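Local coordinates for protein oxidoreductase, Gfo/Idh/MocA family (Vibrio cholerae, PDB 1XEA) that is probably an NAD(P)-dependent oxidoreductase of the Gfo/Idh/MocA family, with a Rossmann-type nucleotide-binding domain joined to a mixed beta-sheet domain, at residues T189-M192 against L197-L200; R161-D166 against A213-Q218. All coordinates share one frame; numbering follows the deposited sequence.

Interaction 1: residues T189-M192 against L197-L200; sequences TYHM and LARL
His191 pairs with both Ala198 and Arg199 across two antiparallel strands whose axes approach to 4.7 Å, an arrangement that makes a classic beta bulge. His191 N donates to Arg199 O at 3.0 Å, while Ala198 N gives a straighter bond to His191 O (2.9 Å, N-H...O angle 164°). Tyr190 faces Leu200 in the register of the His191-Arg199 pair; beyond the bulge, shifted by one, Met192 (a selenomethionine) faces Leu197; both are non-hydrogen-bonded pairs.

On the face that carries Tyr190, the contact is apolar. Leu200 reaches Tyr190 with one methyl, CD1 lying 3.6 Å from Tyr190 CB, and Leu197 CD2 comes to 4.1 Å from the same CB. Tyr190 meets these leucines with the base of its side chain because CG stands between the backbone N and carbonyl carbon (chi1 61°), and the ring leads away, carrying its hydroxyl to Gln309 on helix 286-311. Met192 bends at chi2, bringing SE to 4.0 Å from Leu197 CG; a further bend at chi3 leaves its methyl, CE, near Leu197 N. A long, flexible, apolar chain can bend across the branched leucine in this way.

The opposite face is more polar. Arg199 runs extended from CG to NE, its CG 3.9 Å from His191 CB, and lays one guanidinium face over the backbone between Tyr190 and His191. Its charge is met by Asp201 in a salt bridge. The small Ala198 fits at the bulge, with just a methyl beside the imidazole.

Helices 160-175 and 286-311 cover the Leu200 side, where Ile306 touches both Tyr190 and Leu200. On the His191 side, Gln205, Asp208 and Leu210 of the second subunit pack against this hairpin of strands 186-193 and 196-206.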
loop_
_atom_site.group_PDB
_atom_site.type_symbol
_atom_site.label_atom_id
_atom_site.label_comp_id
_atom_site.label_asym_id
_atom_site.label_seq_id
_atom_site.Cartn_x
_atom_site.Cartn_y
_atom_site.Cartn_z
ATOM N N THR A 189 1.640 -4.727 -30.490
ATOM C CA THR A 189 0.594 -3.715 -30.408
ATOM C C THR A 189 1.247 -2.389 -30.080
ATOM O O THR A 189 2.224 -2.352 -29.342
ATOM C CB THR A 189 -0.402 -4.051 -29.291
ATOM O OG1 THR A 189 -1.129 -5.231 -29.641
ATOM C CG2 THR A 189 -1.376 -2.914 -29.081
ATOM N N TYR A 190 0.722 -1.296 -30.613
ATOM C CA TYR A 190 1.310 -0.004 -30.302
ATOM C C TYR A 190 0.343 1.122 -30.599
ATOM O O TYR A 190 -0.762 0.889 -31.087
ATOM C CB TYR A 190 2.622 0.189 -31.074
ATOM C CG TYR A 190 2.467 0.166 -32.570
ATOM C CD1 TYR A 190 2.019 1.293 -33.254
ATOM C CD2 TYR A 190 2.721 -0.996 -33.302
ATOM C CE1 TYR A 190 1.822 1.270 -34.625
ATOM C CE2 TYR A 190 2.527 -1.034 -34.681
ATOM C CZ TYR A 190 2.074 0.104 -35.335
ATOM O OH TYR A 190 1.860 0.086 -36.696
ATOM N N HIS A 191 0.759 2.339 -30.269
ATOM C CA HIS A 191 -0.048 3.524 -30.500
ATOM C C HIS A 191 0.875 4.677 -30.822
ATOM O O HIS A 191 1.935 4.822 -30.222
ATOM C CB HIS A 191 -0.867 3.880 -29.263
ATOM C CG HIS A 191 -1.716 5.107 -29.431
ATOM N ND1 HIS A 191 -2.770 5.171 -30.319
ATOM C CD2 HIS A 191 -1.691 6.303 -28.794
ATOM C CE1 HIS A 191 -3.361 6.347 -30.218
ATOM N NE2 HIS A 191 -2.727 7.053 -29.298
HETATM N N MSE A 192 0.465 5.496 -31.780
HETATM C CA MSE A 192 1.248 6.646 -32.187
HETATM C C MSE A 192 0.510 7.915 -31.777
HETATM O O MSE A 192 -0.624 8.137 -32.190
HETATM C CB MSE A 192 1.442 6.630 -33.703
HETATM C CG MSE A 192 2.092 5.377 -34.254
HETATM SE SE MSE A 192 4.013 5.276 -33.947
HETATM C CE MSE A 192 4.529 7.032 -34.607
ATOM N N LEU A 197 5.908 7.584 -31.125
ATOM C CA LEU A 197 5.456 6.336 -30.545
ATOM C C LEU A 197 5.141 6.643 -29.088
ATOM O O LEU A 197 6.003 7.140 -28.357
ATOM C CB LEU A 197 6.547 5.270 -30.614
ATOM C CG LEU A 197 6.070 3.831 -30.851
ATOM C CD1 LEU A 197 7.193 2.886 -30.498
ATOM C CD2 LEU A 197 4.833 3.522 -30.035
ATOM N N ALA A 198 3.903 6.364 -28.682
ATOM C CA ALA A 198 3.454 6.612 -27.316
ATOM C C ALA A 198 3.609 5.348 -26.469
ATOM O O ALA A 198 4.284 5.378 -25.442
ATOM C CB ALA A 198 1.998 7.088 -27.318
ATOM N N ARG A 199 2.994 4.244 -26.896
ATOM C CA ARG A 199 3.114 2.990 -26.157
ATOM C C ARG A 199 3.323 1.800 -27.087
ATOM O O ARG A 199 2.775 1.758 -28.188
ATOM C CB ARG A 199 1.882 2.724 -25.296
ATOM C CG ARG A 199 0.728 2.241 -26.101
ATOM C CD ARG A 199 -0.261 1.446 -25.306
ATOM N NE ARG A 199 -1.278 0.953 -26.226
ATOM C CZ ARG A 199 -1.083 -0.033 -27.098
ATOM N NH1 ARG A 199 0.086 -0.652 -27.164
ATOM N NH2 ARG A 199 -2.046 -0.386 -27.937
ATOM N N LEU A 200 4.108 0.831 -26.619
ATOM C CA LEU A 200 4.438 -0.378 -27.378
ATOM C C LEU A 200 4.206 -1.599 -26.492
ATOM O O LEU A 200 4.600 -1.606 -25.327
ATOM C CB LEU A 200 5.907 -0.325 -27.809
ATOM C CG LEU A 200 6.439 -1.423 -28.716
ATOM C CD1 LEU A 200 5.703 -1.394 -30.043
ATOM C CD2 LEU A 200 7.925 -1.226 -28.926
#

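Interaction 2: residues R161-D166 against A213-Q218; sequences RTFVFD and ASMNRQ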
loop_
_atom_site.group_PDB
_atom_site.type_symbol
_atom_site.label_atom_id
_atom_site.label_comp_id
_atom_site.label_asym_id
_atom_site.label_seq_id
_atom_site.Cartn_x
_atom_site.Cartn_y
_atom_site.Cartn_z
ATOM N N ARG A 161 12.667 4.359 -33.548
ATOM C CA ARG A 161 14.031 3.924 -33.287
ATOM C C ARG A 161 14.479 4.125 -31.852
ATOM O O ARG A 161 14.675 3.158 -31.125
ATOM C CB ARG A 161 14.993 4.651 -34.217
ATOM C CG ARG A 161 15.001 4.104 -35.631
ATOM C CD ARG A 161 15.924 2.921 -35.744
ATOM N NE ARG A 161 15.364 1.900 -36.610
ATOM C CZ ARG A 161 16.021 0.812 -36.991
ATOM N NH1 ARG A 161 17.269 0.611 -36.582
ATOM N NH2 ARG A 161 15.422 -0.083 -37.767
ATOM N N THR A 162 14.658 5.376 -31.450
ATOM C CA THR A 162 15.109 5.669 -30.101
ATOM C C THR A 162 14.290 4.934 -29.057
ATOM O O THR A 162 14.831 4.267 -28.177
ATOM C CB THR A 162 15.020 7.162 -29.802
ATOM O OG1 THR A 162 15.741 7.890 -30.801
ATOM C CG2 THR A 162 15.617 7.461 -28.437
ATOM N N PHE A 163 12.976 5.081 -29.156
ATOM C CA PHE A 163 12.046 4.447 -28.234
ATOM C C PHE A 163 12.367 2.965 -28.061
ATOM O O PHE A 163 12.425 2.472 -26.942
ATOM C CB PHE A 163 10.627 4.621 -28.775
ATOM C CG PHE A 163 9.540 4.111 -27.865
ATOM C CD1 PHE A 163 8.648 5.000 -27.277
ATOM C CD2 PHE A 163 9.321 2.750 -27.708
ATOM C CE1 PHE A 163 7.554 4.544 -26.558
ATOM C CE2 PHE A 163 8.226 2.290 -26.987
ATOM C CZ PHE A 163 7.339 3.193 -26.418
ATOM N N VAL A 164 12.587 2.260 -29.163
ATOM C CA VAL A 164 12.869 0.841 -29.073
ATOM C C VAL A 164 14.291 0.491 -28.684
ATOM O O VAL A 164 14.511 -0.206 -27.698
ATOM C CB VAL A 164 12.545 0.113 -30.387
ATOM C CG1 VAL A 164 12.833 -1.374 -30.247
ATOM C CG2 VAL A 164 11.085 0.320 -30.751
ATOM N N PHE A 165 15.269 0.959 -29.441
ATOM C CA PHE A 165 16.641 0.611 -29.114
ATOM C C PHE A 165 17.200 1.214 -27.835
ATOM O O PHE A 165 18.025 0.592 -27.169
ATOM C CB PHE A 165 17.566 0.927 -30.289
ATOM C CG PHE A 165 17.600 -0.153 -31.328
ATOM C CD1 PHE A 165 16.568 -0.290 -32.247
ATOM C CD2 PHE A 165 18.647 -1.060 -31.365
ATOM C CE1 PHE A 165 16.578 -1.317 -33.186
ATOM C CE2 PHE A 165 18.662 -2.086 -32.300
ATOM C CZ PHE A 165 17.625 -2.211 -33.210
ATOM N N ASP A 166 16.754 2.405 -27.465
ATOM C CA ASP A 166 17.290 3.019 -26.258
ATOM C C ASP A 166 16.411 2.911 -25.015
ATOM O O ASP A 166 16.792 3.378 -23.940
ATOM C CB ASP A 166 17.622 4.487 -26.527
ATOM C CG ASP A 166 18.618 4.654 -27.653
ATOM O OD1 ASP A 166 19.758 4.140 -27.534
ATOM O OD2 ASP A 166 18.261 5.296 -28.666
ATOM N N ALA A 213 6.287 -7.625 -22.742
ATOM C CA ALA A 213 7.028 -6.386 -22.526
ATOM C C ALA A 213 6.065 -5.259 -22.864
ATOM O O ALA A 213 5.516 -5.210 -23.958
ATOM C CB ALA A 213 8.256 -6.331 -23.422
ATOM N N SER A 214 5.879 -4.353 -21.916
ATOM C CA SER A 214 4.944 -3.259 -22.068
ATOM C C SER A 214 5.592 -1.919 -21.697
ATOM O O SER A 214 6.231 -1.781 -20.648
ATOM C CB SER A 214 3.738 -3.566 -21.176
ATOM O OG SER A 214 2.831 -2.500 -21.058
HETATM N N MSE A 215 5.438 -0.932 -22.570
HETATM C CA MSE A 215 5.994 0.384 -22.308
HETATM C C MSE A 215 5.065 1.464 -22.806
HETATM O O MSE A 215 4.845 1.595 -24.009
HETATM C CB MSE A 215 7.344 0.543 -22.990
HETATM C CG MSE A 215 7.916 1.944 -22.877
HETATM SE SE MSE A 215 9.768 2.028 -23.442
HETATM C CE MSE A 215 10.581 1.340 -21.829
ATOM N N ASN A 216 4.530 2.247 -21.878
ATOM C CA ASN A 216 3.636 3.331 -22.238
ATOM C C ASN A 216 4.327 4.604 -21.805
ATOM O O ASN A 216 4.250 4.998 -20.639
ATOM C CB ASN A 216 2.303 3.193 -21.511
ATOM C CG ASN A 216 1.283 4.185 -21.997
ATOM O OD1 ASN A 216 1.626 5.292 -22.399
ATOM N ND2 ASN A 216 0.020 3.799 -21.962
ATOM N N ARG A 217 5.017 5.242 -22.742
ATOM C CA ARG A 217 5.733 6.464 -22.423
ATOM C C ARG A 217 4.852 7.697 -22.399
ATOM O O ARG A 217 5.333 8.827 -22.446
ATOM C CB ARG A 217 6.916 6.633 -23.366
ATOM C CG ARG A 217 7.990 5.633 -23.039
ATOM C CD ARG A 217 9.149 5.740 -23.954
ATOM N NE ARG A 217 9.749 7.054 -23.917
ATOM C CZ ARG A 217 10.910 7.334 -24.488
ATOM N NH1 ARG A 217 11.577 6.384 -25.130
ATOM N NH2 ARG A 217 11.406 8.556 -24.404
ATOM N N GLN A 218 3.550 7.459 -22.324
ATOM C CA GLN A 218 2.561 8.524 -22.225
ATOM C C GLN A 218 1.621 8.062 -21.126
ATOM O O GLN A 218 0.404 8.175 -21.249
ATOM C CB GLN A 218 1.774 8.690 -23.524
ATOM C CG GLN A 218 2.484 9.476 -24.618
ATOM C CD GLN A 218 1.510 10.350 -25.406
ATOM O OE1 GLN A 218 0.456 9.873 -25.846
ATOM N NE2 GLN A 218 1.857 11.628 -25.588
#
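The Phe163 ring carries the selenium of Met215 (a selenomethionine) over one face, Leu197 against the other, and Met215 O at its edge, in the ring plane. SE stands 4.2 Å from the ring centroid and 26° off the normal, a Met-aromatic contact in which a large, polarisable atom meets the pi cloud. Met215 CG adds an apolar touch at 3.8 Å from Phe163 CZ. Met215 is extended through chi1 and chi2, which sets SE over the ring; the bend at chi3 then turns the methyl up and away from it.

Arg217 approaches from the same side of the ring as the selenium. Its aliphatic part does most of the touching: CG lies 3.7 Å from Phe163 CE1, and CD also sits obliquely by that end of the ring. The guanidinium plane is only 15° from the ring plane but displaced beyond the ring, with NH1 3.7 Å from Phe163 CA. Arginine suits this place because its methylenes can pack on an aromatic while the charged end goes on to a salt bridge with Asp167.

The contact is a helix packed on a beta sheet: helix 160-175 lies against strand 209-216 in the mixed-sheet domain, and Phe163 spans the gap between them. With CG anti to the backbone N (chi1 -175°), the flat, rigid phenyl projects far enough from the helix to reach the strand. Just where the strand ends, Asn216 OD1 accepts from Gln218 N at 2.9 Å, forming an Asx turn. Beyond this turn, the backbone of Gln218 hydrogen-bonds to the second subunit, and Ser229 of that subunit packs on Asn216.

In the fold
Interactions 1 and 2 have centres about 8 Å apart and share the mixed sheet, in which strand 196-206 lies between strands 186-193 and 209-216. In chain order helix 160-175 comes first, then the hairpin of interaction 1, then strand 209-216, so the hairpin is nested inside the loop that interaction 2 closes. Probable backbone hydrogen bonds, Leu200 N to Met215 O and Arg217 N to Ala198 O, each 2.8 Å, join the two directly. Phe163 of the helix also touches Leu197 and Leu200. One side of the sheet thus receives helices, while both contacts also touch the second subunit, tying this part of the domain to the assembly.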